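Local coordinates for protein kinase A regulatory subunit, putative (Trypanosoma cruzi, PDB 6FTF), which probably restrains a kinase catalytic subunit and, unlike cAMP-regulated relatives, responds to nucleosides, binding 7-cyano-7-deazainosine in both of its cyclic nucleotide-binding-type domains, at residues L35-L40 with V56-M61; I93-Q98 with V120-K125; E207-V212 with V224-Q229. All coordinates share one frame; numbering follows the deposited sequence.

Interaction 1: L35-L40 with V56-M61; sequences LITKLL and VVAGAM
I36 and L40, one turn apart on helix 30-42, are set against A58 of helix 51-60 by their first torsions: I36 CG1 stands anti to the carbonyl carbon (chi1 -60°), which leaves CG2 anti to the backbone N and turned to A58, and L40 CG is likewise anti to its carbonyl carbon (chi1 -61°). The two helices are consistent with the N3A motif of protein kinase A regulatory subunits. They cross at 119° with their axes 9.3 Å apart at the closest point, so contact is confined to a small apolar patch, without a hydrogen bond between the segments. A58 CB points into the neighbouring helix and meets the methyl I36 CG2 at 3.5 Å; I36 and A58 are also the residues whose CA atoms come nearest across the pair, 5.9 Å apart. L40 uses its CD1 branch, which lies 3.9 Å from the backbone atom A58 N. M61, just past the end of helix 51-60, also turns its side chain to this patch, but the placement of its methyl, modelled too close to its neighbours, is doubtful. W134 of strand 130-137 packs on I36, and F46 on L40. K28 NZ donates to the carbonyl oxygens of both G59 and M61 where helix 51-60 runs out. Beside A58, the methyl groups L40 CD1 and V57 CG1 touch at 4.0 Å.

Interaction 2: I93-Q98 with V120-K125; sequences IIKEGQ and VVATVK. With 7CI (7-cyano-7-deazainosine), chain F.
The carbonyl oxygen of T123 is gripped by two neighbours on the facing strand: I94 N donates to T123 O over 2.8 Å in the carbonyl plane, nearly straight at 163°, and the CA-H of I93 adds a weaker contact to the same oxygen. T123 N returns a more bent bond to I94 O, closing the hydrogen-bonded pair of an antiparallel ladder, while I93 and V124 form the adjacent non-hydrogen-bonded pair. Side chains part to the two faces of the sheet. On that of I94 and T123, the I94 methyl CD1 rests 3.9 Å from K125 CB, and T123 OG1 is bonded to A75 N. On that of I93 and V124, the two side chains lie side by side, and both reach the nucleoside. The branch I93 CG2, 3.6 Å from A122 CB, sits over the flat base above its N1 atom, whereas I93 CD1 approaches the ribose ring oxygen O1 at 3.4 Å. A122 N, one residue before the ladder, donates to the 5'-hydroxyl oxygen O4 of the ligand over 3.0 Å. At the cyano group of the ligand, K95 is bent at chi3 (96°), which turns CE out of an extended course, and NZ donates to the cyano nitrogen N4 over 3.1 Å. V121 CG1 touches that nitrogen too, 3.4 Å away, and V121 N is itself bonded to E113. Beyond K95 a type I' turn, with E96 and G97 both at positive phi, reverses the chain. With E111, E113 and G110 completing the polar grip on the ligand, this is the nucleotide pocket of the cyclic nucleotide-binding beta roll, where V120-A122 probably close the segment equivalent to the phosphate-binding cassette.

Interaction 3: E207-V212 with V224-Q229; sequences EGTVEV and VCEFTQ. With 7CI (7-cyano-7-deazainosine), chain E; EDO (1,2-ethanediol), chain C.
The beta hairpin of strands 209-215 and 221-228 lines the nucleoside pocket of the second cyclic nucleotide-binding domain, with V212 facing V224 and C225, and V210 facing F227. V210 N donates to F227 O over 2.9 Å at 170°, and F227 N donates in return to V210 O. V212 is paired with two residues: V212 N donates to C225 O, while V212 O accepts from V224 N at 2.8 Å. This is a classic beta bulge, its first residue V224 taking helix-like backbone angles. Both bulge side chains reach the base: C225 SG, set between its backbone N and carbonyl carbon (chi1 70°), lies 3.6 Å from ligand C3, and V224 CG1 3.7 Å from N3. V212 CG1 meets C2 at 3.6 Å, and V212 CG2 packs on F227 CE2 at 3.8 Å. The F227 ring turns its edge to the ligand, with N2 lying near the ring plane. On the opposite face, E211 and E226 share K223 through salt bridges. T228 OG1 donates to G208 O from well above the carbonyl plane, and one water links G208 N to Q229 OE1. Such a bulged hairpin, apolar side chains against the base, forms one side of the beta-roll nucleotide pocket.

Interactions 2 and 3 belong to different cyclic nucleotide-binding domains, on opposite sides of the chain's centre, with centres 42 Å apart; each holds antiparallel strands beside a 7-cyano-7-deazainosine. Their pocket chemistry differs: 93-98 with 120-125 offers the ligand a lysine and a backbone N-H besides its methyl groups, whereas 207-212 with 224-229 meets the base with apolar side chains, a cysteine and a ring edge. Both are only partly buried, and in interaction 3 E211 and E226 lie on the face away from the ligand. Interaction 1 is the buried one, joining helices 30-42 and 51-60 by apolar packing without a hydrogen bond between the segments; its nearest atoms stay about 15 Å from those of interaction 2.

Interaction 1: L35-L40 with V56-M61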
loop_
_atom_site.group_PDB
_atom_site.type_symbol
_atom_site.label_atom_id
_atom_site.label_comp_id
_atom_site.label_asym_id
_atom_site.label_seq_id
_atom_site.Cartn_x
_atom_site.Cartn_y
_atom_site.Cartn_z
ATOM N N LEU A 35 12.685 13.980 1.369
ATOM C CA LEU A 35 11.284 14.245 1.064
ATOM C C LEU A 35 10.775 13.302 -0.013
ATOM O O LEU A 35 9.724 12.663 0.136
ATOM C CB LEU A 35 11.143 15.708 0.631
ATOM C CG LEU A 35 9.745 16.234 0.287
ATOM C CD1 LEU A 35 9.808 17.724 0.184
ATOM C CD2 LEU A 35 9.154 15.697 -1.007
ATOM N N ILE A 36 11.508 13.211 -1.115
ATOM C CA ILE A 36 11.036 12.424 -2.248
ATOM C C ILE A 36 11.025 10.950 -1.891
ATOM O O ILE A 36 10.070 10.228 -2.199
ATOM C CB ILE A 36 11.901 12.686 -3.489
ATOM C CG1 ILE A 36 11.852 14.157 -3.888
ATOM C CG2 ILE A 36 11.452 11.827 -4.610
ATOM C CD1 ILE A 36 12.948 14.545 -4.813
ATOM N N THR A 37 12.071 10.460 -1.237
ATOM C CA THR A 37 12.080 9.032 -0.949
ATOM C C THR A 37 10.986 8.652 0.033
ATOM O O THR A 37 10.466 7.528 -0.032
ATOM C CB THR A 37 13.440 8.561 -0.446
ATOM O OG1 THR A 37 13.769 9.246 0.769
ATOM C CG2 THR A 37 14.509 8.783 -1.510
ATOM N N LYS A 38 10.608 9.555 0.939
ATOM C CA LYS A 38 9.466 9.259 1.793
ATOM C C LYS A 38 8.187 9.126 0.975
ATOM O O LYS A 38 7.386 8.210 1.207
ATOM C CB LYS A 38 9.330 10.323 2.873
ATOM C CG LYS A 38 8.295 9.980 3.940
ATOM C CD LYS A 38 8.261 11.038 5.034
ATOM C CE LYS A 38 9.661 11.328 5.567
ATOM N NZ LYS A 38 10.319 10.124 6.155
ATOM N N LEU A 39 7.983 10.002 -0.009
ATOM C CA LEU A 39 6.821 9.839 -0.874
ATOM C C LEU A 39 6.864 8.488 -1.579
ATOM O O LEU A 39 5.851 7.782 -1.659
ATOM C CB LEU A 39 6.757 10.953 -1.916
ATOM C CG LEU A 39 6.503 12.373 -1.390
ATOM C CD1 LEU A 39 6.673 13.380 -2.513
ATOM C CD2 LEU A 39 5.122 12.503 -0.794
ATOM N N LEU A 40 8.020 8.117 -2.110
ATOM C CA LEU A 40 8.110 6.881 -2.871
ATOM C C LEU A 40 7.902 5.655 -1.996
ATOM O O LEU A 40 7.257 4.688 -2.427
ATOM C CB LEU A 40 9.463 6.803 -3.559
ATOM C CG LEU A 40 9.800 7.900 -4.556
ATOM C CD1 LEU A 40 11.170 7.565 -5.089
ATOM C CD2 LEU A 40 8.740 7.983 -5.642
ATOM N N VAL A 56 17.685 6.092 -6.790
ATOM C CA VAL A 56 17.882 6.373 -8.214
ATOM C C VAL A 56 16.641 7.033 -8.796
ATOM O O VAL A 56 16.721 8.030 -9.524
ATOM C CB VAL A 56 18.241 5.086 -8.985
ATOM C CG1 VAL A 56 18.238 5.325 -10.483
ATOM C CG2 VAL A 56 19.597 4.548 -8.550
ATOM N N VAL A 57 15.473 6.461 -8.514
ATOM C CA VAL A 57 14.227 7.008 -9.029
ATOM C C VAL A 57 14.037 8.433 -8.524
ATOM O O VAL A 57 13.702 9.342 -9.291
ATOM C CB VAL A 57 13.052 6.086 -8.649
ATOM C CG1 VAL A 57 11.728 6.743 -8.960
ATOM C CG2 VAL A 57 13.155 4.754 -9.393
ATOM N N ALA A 58 14.261 8.658 -7.229
ATOM C CA ALA A 58 14.165 10.002 -6.668
ATOM C C ALA A 58 15.081 10.975 -7.388
ATOM O O ALA A 58 14.677 12.102 -7.718
ATOM C CB ALA A 58 14.424 9.985 -5.164
ATOM N N GLY A 59 16.313 10.564 -7.652
ATOM C CA GLY A 59 17.242 11.414 -8.369
ATOM C C GLY A 59 16.770 11.786 -9.752
ATOM O O GLY A 59 17.117 12.852 -10.262
ATOM N N ALA A 60 15.989 10.915 -10.384
ATOM C CA ALA A 60 15.518 11.150 -11.739
ATOM C C ALA A 60 14.302 12.063 -11.796
ATOM O O ALA A 60 13.916 12.482 -12.892
ATOM C CB ALA A 60 15.149 9.826 -12.421
ATOM N N MET A 61 13.720 12.407 -10.664
ATOM C CA MET A 61 12.497 13.184 -10.661
ATOM C C MET A 61 12.765 14.677 -10.714
ATOM O O MET A 61 13.829 15.173 -10.310
ATOM C CB MET A 61 11.675 12.818 -9.437
ATOM C CG MET A 61 11.217 11.369 -9.493
ATOM S SD MET A 61 10.117 10.882 -8.157
ATOM C CE MET A 61 11.097 10.134 -7.018
#

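Interaction 2: I93-Q98 with V120-K125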
loop_
_atom_site.group_PDB
_atom_site.type_symbol
_atom_site.label_atom_id
_atom_site.label_comp_id
_atom_site.label_asym_id
_atom_site.label_seq_id
_atom_site.Cartn_x
_atom_site.Cartn_y
_atom_site.Cartn_z
ATOM N N ILE A 93 -10.130 13.307 -10.475
ATOM C CA ILE A 93 -10.128 12.444 -11.651
ATOM C C ILE A 93 -11.504 12.562 -12.282
ATOM O O ILE A 93 -12.514 12.251 -11.638
ATOM C CB ILE A 93 -9.826 10.985 -11.270
ATOM C CG1 ILE A 93 -8.521 10.888 -10.466
ATOM C CG2 ILE A 93 -9.781 10.103 -12.509
ATOM C CD1 ILE A 93 -7.311 11.482 -11.179
ATOM N N ILE A 94 -11.549 13.015 -13.530
ATOM C CA ILE A 94 -12.795 13.333 -14.222
ATOM C C ILE A 94 -12.913 12.437 -15.444
ATOM O O ILE A 94 -12.057 12.470 -16.334
ATOM C CB ILE A 94 -12.852 14.818 -14.613
ATOM C CG1 ILE A 94 -12.721 15.678 -13.348
ATOM C CG2 ILE A 94 -14.132 15.140 -15.400
ATOM C CD1 ILE A 94 -12.579 17.131 -13.585
ATOM N N LYS A 95 -13.989 11.649 -15.488
ATOM C CA LYS A 95 -14.330 10.808 -16.629
ATOM C C LYS A 95 -15.668 11.263 -17.189
ATOM O O LYS A 95 -16.641 11.392 -16.439
ATOM C CB LYS A 95 -14.471 9.347 -16.212
ATOM C CG LYS A 95 -13.173 8.616 -16.031
ATOM C CD LYS A 95 -13.357 7.120 -16.255
ATOM C CE LYS A 95 -12.988 6.719 -17.676
ATOM N NZ LYS A 95 -12.841 5.237 -17.816
ATOM N N GLU A 96 -15.716 11.492 -18.498
ATOM C CA GLU A 96 -16.939 11.923 -19.173
ATOM C C GLU A 96 -17.664 12.992 -18.358
ATOM O O GLU A 96 -18.878 12.943 -18.147
ATOM C CB GLU A 96 -17.851 10.736 -19.473
ATOM N N GLY A 97 -16.890 13.962 -17.876
ATOM C CA GLY A 97 -17.428 15.083 -17.138
ATOM C C GLY A 97 -17.821 14.794 -15.708
ATOM O O GLY A 97 -18.317 15.704 -15.029
ATOM N N GLN A 98 -17.615 13.573 -15.220
ATOM C CA GLN A 98 -17.977 13.197 -13.860
ATOM C C GLN A 98 -16.721 13.023 -13.021
ATOM O O GLN A 98 -15.785 12.335 -13.437
ATOM C CB GLN A 98 -18.772 11.888 -13.858
ATOM C CG GLN A 98 -20.074 11.968 -14.630
ATOM C CD GLN A 98 -20.925 13.149 -14.203
ATOM O OE1 GLN A 98 -21.228 13.317 -13.022
ATOM N NE2 GLN A 98 -21.300 13.986 -15.165
ATOM N N VAL A 120 -4.104 9.098 -22.341
ATOM C CA VAL A 120 -4.679 9.465 -21.053
ATOM C C VAL A 120 -6.140 9.055 -20.987
ATOM O O VAL A 120 -6.950 9.437 -21.839
ATOM C CB VAL A 120 -4.487 10.968 -20.788
ATOM C CG1 VAL A 120 -5.188 11.367 -19.510
ATOM C CG2 VAL A 120 -2.987 11.301 -20.722
ATOM N N VAL A 121 -6.485 8.309 -19.940
ATOM C CA VAL A 121 -7.836 7.776 -19.805
ATOM C C VAL A 121 -8.788 8.807 -19.210
ATOM O O VAL A 121 -9.935 8.941 -19.659
ATOM C CB VAL A 121 -7.789 6.487 -18.967
ATOM C CG1 VAL A 121 -9.187 5.956 -18.677
ATOM C CG2 VAL A 121 -6.953 5.422 -19.678
ATOM N N ALA A 122 -8.353 9.529 -18.183
ATOM C CA ALA A 122 -9.197 10.476 -17.469
ATOM C C ALA A 122 -8.462 11.797 -17.299
ATOM O O ALA A 122 -7.228 11.841 -17.248
ATOM C CB ALA A 122 -9.570 9.953 -16.078
ATOM N N THR A 123 -9.226 12.880 -17.245
ATOM C CA THR A 123 -8.655 14.182 -16.952
ATOM C C THR A 123 -8.329 14.297 -15.471
ATOM O O THR A 123 -9.074 13.821 -14.611
ATOM C CB THR A 123 -9.633 15.260 -17.402
ATOM O OG1 THR A 123 -9.696 15.215 -18.824
ATOM C CG2 THR A 123 -9.195 16.649 -16.959
ATOM N N VAL A 124 -7.190 14.921 -15.183
ATOM C CA VAL A 124 -6.717 15.144 -13.821
ATOM C C VAL A 124 -6.676 16.645 -13.600
ATOM O O VAL A 124 -5.866 17.336 -14.224
ATOM C CB VAL A 124 -5.333 14.525 -13.612
ATOM C CG1 VAL A 124 -4.873 14.799 -12.204
ATOM C CG2 VAL A 124 -5.354 13.027 -13.926
ATOM N N LYS A 125 -7.533 17.150 -12.719
ATOM C CA LYS A 125 -7.752 18.592 -12.591
ATOM C C LYS A 125 -7.548 19.016 -11.143
ATOM O O LYS A 125 -8.212 18.498 -10.243
ATOM C CB LYS A 125 -9.156 18.963 -13.076
ATOM C CG LYS A 125 -9.391 20.450 -13.266
ATOM C CD LYS A 125 -10.720 20.665 -13.944
ATOM C CE LYS A 125 -10.992 22.138 -14.199
ATOM N NZ LYS A 125 -12.132 22.322 -15.140
HETATM C C1 7CI F . -6.082 8.245 -12.560
HETATM N N1 7CI F . -7.304 7.404 -12.758
HETATM O O1 7CI F . -6.088 9.280 -13.531
HETATM C C2 7CI F . -8.034 6.901 -11.760
HETATM N N2 7CI F . -7.853 6.969 -10.418
HETATM O O2 7CI F . -3.856 7.965 -11.940
HETATM C C3 7CI F . -8.738 6.338 -9.626
HETATM N N3 7CI F . -9.820 5.638 -10.176
HETATM O O3 7CI F . -3.165 7.536 -14.427
HETATM C C4 7CI F . -10.010 5.558 -11.520
HETATM N N4 7CI F . -10.556 5.387 -15.655
HETATM C C5 7CI F . -9.114 6.195 -12.379
HETATM O O5 7CI F . -11.008 4.895 -11.926
HETATM C C6 7CI F . -8.997 6.338 -13.814
HETATM C C7 7CI F . -7.847 7.126 -13.970
HETATM C C8 7CI F . -9.851 5.819 -14.820
HETATM C C9 7CI F . -4.846 7.497 -12.762
HETATM C C10 7CI F . -4.559 7.723 -14.153
HETATM C C11 7CI F . -4.927 9.182 -14.327
HETATM C C12 7CI F . -5.246 9.589 -15.835
HETATM O O4 7CI F . -6.131 8.652 -16.410
#

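Interaction 3: E207-V212 with V224-Q229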
loop_
_atom_site.group_PDB
_atom_site.type_symbol
_atom_site.label_atom_id
_atom_site.label_comp_id
_atom_site.label_asym_id
_atom_site.label_seq_id
_atom_site.Cartn_x
_atom_site.Cartn_y
_atom_site.Cartn_z
ATOM N N GLU A 207 -5.412 -19.108 2.206
ATOM C CA GLU A 207 -5.801 -20.480 2.473
ATOM C C GLU A 207 -5.344 -20.834 3.877
ATOM O O GLU A 207 -4.266 -20.418 4.302
ATOM C CB GLU A 207 -5.109 -21.414 1.482
ATOM C CG GLU A 207 -5.483 -22.864 1.560
ATOM C CD GLU A 207 -4.581 -23.700 0.671
ATOM O OE1 GLU A 207 -4.415 -23.341 -0.515
ATOM O OE2 GLU A 207 -4.010 -24.692 1.167
ATOM N N GLY A 208 -6.145 -21.630 4.571
ATOM C CA GLY A 208 -5.769 -22.193 5.858
ATOM C C GLY A 208 -6.415 -21.498 7.039
ATOM O O GLY A 208 -7.265 -20.615 6.898
ATOM N N THR A 209 -5.994 -21.932 8.227
ATOM C CA THR A 209 -6.529 -21.443 9.490
ATOM C C THR A 209 -5.398 -21.089 10.442
ATOM O O THR A 209 -4.316 -21.671 10.395
ATOM C CB THR A 209 -7.436 -22.526 10.098
ATOM O OG1 THR A 209 -8.488 -22.807 9.159
ATOM C CG2 THR A 209 -8.055 -22.116 11.409
ATOM N N VAL A 210 -5.649 -20.073 11.267
ATOM C CA VAL A 210 -4.703 -19.585 12.264
ATOM C C VAL A 210 -5.391 -19.497 13.615
ATOM O O VAL A 210 -6.614 -19.412 13.710
ATOM C CB VAL A 210 -4.100 -18.199 11.900
ATOM C CG1 VAL A 210 -3.453 -18.251 10.517
ATOM C CG2 VAL A 210 -5.167 -17.095 11.969
ATOM N N GLU A 211 -4.579 -19.473 14.670
ATOM C CA GLU A 211 -5.055 -19.232 16.025
ATOM C C GLU A 211 -4.357 -18.009 16.599
ATOM O O GLU A 211 -3.179 -17.774 16.347
ATOM C CB GLU A 211 -4.830 -20.443 16.946
ATOM C CG GLU A 211 -3.375 -20.876 17.105
ATOM C CD GLU A 211 -3.201 -22.172 17.902
ATOM O OE1 GLU A 211 -2.031 -22.580 18.135
ATOM O OE2 GLU A 211 -4.217 -22.791 18.291
ATOM N N VAL A 212 -5.114 -17.231 17.355
ATOM C CA VAL A 212 -4.634 -16.022 18.016
ATOM C C VAL A 212 -4.437 -16.369 19.484
ATOM O O VAL A 212 -5.359 -16.889 20.115
ATOM C CB VAL A 212 -5.658 -14.889 17.859
ATOM C CG1 VAL A 212 -5.199 -13.637 18.565
ATOM C CG2 VAL A 212 -5.907 -14.582 16.394
ATOM N N VAL A 224 -7.292 -17.138 22.091
ATOM C CA VAL A 224 -8.362 -16.158 21.987
ATOM C C VAL A 224 -9.408 -16.579 20.967
ATOM O O VAL A 224 -10.609 -16.552 21.253
ATOM C CB VAL A 224 -7.752 -14.787 21.635
ATOM C CG1 VAL A 224 -8.839 -13.763 21.358
ATOM C CG2 VAL A 224 -6.881 -14.309 22.757
ATOM N N CYS A 225 -8.992 -16.956 19.765
ATOM C CA CYS A 225 -9.919 -17.302 18.692
ATOM C C CYS A 225 -9.125 -17.876 17.527
ATOM O O CYS A 225 -7.897 -17.989 17.586
ATOM C CB CYS A 225 -10.735 -16.087 18.235
ATOM S SG CYS A 225 -9.797 -14.817 17.333
ATOM N N GLU A 226 -9.842 -18.221 16.457
ATOM C CA GLU A 226 -9.262 -18.618 15.180
ATOM C C GLU A 226 -9.753 -17.692 14.078
ATOM O O GLU A 226 -10.771 -17.014 14.225
ATOM C CB GLU A 226 -9.646 -20.061 14.823
ATOM C CG GLU A 226 -8.982 -21.056 15.778
ATOM C CD GLU A 226 -9.147 -22.515 15.372
ATOM O OE1 GLU A 226 -8.442 -23.373 15.973
ATOM O OE2 GLU A 226 -9.960 -22.813 14.469
ATOM N N PHE A 227 -8.998 -17.654 12.983
ATOM C CA PHE A 227 -9.385 -16.992 11.744
ATOM C C PHE A 227 -9.038 -17.928 10.595
ATOM O O PHE A 227 -8.222 -18.844 10.737
ATOM C CB PHE A 227 -8.668 -15.650 11.563
ATOM C CG PHE A 227 -9.124 -14.587 12.505
ATOM C CD1 PHE A 227 -10.416 -14.096 12.455
ATOM C CD2 PHE A 227 -8.255 -14.038 13.419
ATOM C CE1 PHE A 227 -10.836 -13.104 13.330
ATOM C CE2 PHE A 227 -8.673 -13.040 14.278
ATOM C CZ PHE A 227 -9.956 -12.578 14.227
ATOM N N THR A 228 -9.635 -17.675 9.433
ATOM C CA THR A 228 -9.446 -18.569 8.299
ATOM C C THR A 228 -9.493 -17.772 6.996
ATOM O O THR A 228 -9.408 -16.545 6.995
ATOM C CB THR A 228 -10.449 -19.727 8.386
ATOM O OG1 THR A 228 -10.122 -20.735 7.427
ATOM C CG2 THR A 228 -11.843 -19.241 8.164
ATOM N N GLN A 229 -9.602 -18.491 5.884
ATOM C CA GLN A 229 -9.518 -17.898 4.559
ATOM C C GLN A 229 -10.440 -16.691 4.431
ATOM O O GLN A 229 -11.625 -16.759 4.759
ATOM C CB GLN A 229 -9.897 -18.986 3.548
ATOM C CG GLN A 229 -9.868 -18.557 2.106
ATOM C CD GLN A 229 -10.122 -19.705 1.158
ATOM O OE1 GLN A 229 -9.727 -20.851 1.420
ATOM N NE2 GLN A 229 -10.809 -19.416 0.066
HETATM C C1 7CI E . -4.861 -10.317 16.228
HETATM N N1 7CI E . -5.516 -10.126 17.577
HETATM O O1 7CI E . -3.488 -10.584 16.403
HETATM C C2 7CI E . -6.767 -10.456 17.846
HETATM N N2 7CI E . -7.691 -11.044 17.050
HETATM O O2 7CI E . -5.015 -9.401 14.051
HETATM C C3 7CI E . -8.883 -11.363 17.593
HETATM N N3 7CI E . -9.191 -11.010 18.916
HETATM O O3 7CI E . -3.352 -7.428 14.706
HETATM C C4 7CI E . -8.284 -10.381 19.724
HETATM N N4 7CI E . -5.291 -8.531 22.040
HETATM C C5 7CI E . -6.999 -10.104 19.212
HETATM O O5 7CI E . -8.668 -10.064 20.886
HETATM C C6 7CI E . -5.768 -9.517 19.730
HETATM C C7 7CI E . -4.896 -9.579 18.652
HETATM C C8 7CI E . -5.514 -8.983 20.993
HETATM C C9 7CI E . -4.938 -9.087 15.392
HETATM C C10 7CI E . -3.721 -8.398 15.732
HETATM C C11 7CI E . -2.716 -9.570 15.774
HETATM C C12 7CI E . -1.421 -9.285 16.637
HETATM O O4 7CI E . -1.773 -8.723 17.853
HETATM C C1 EDO C . -11.731 -15.727 -1.045
HETATM O O1 EDO C . -11.011 -16.944 -1.246
HETATM C C2 EDO C . -11.785 -15.395 0.440
HETATM O O2 EDO C . -12.393 -16.489 1.130
HETATM O O HOH W 1 -8.706 -22.441 3.439
#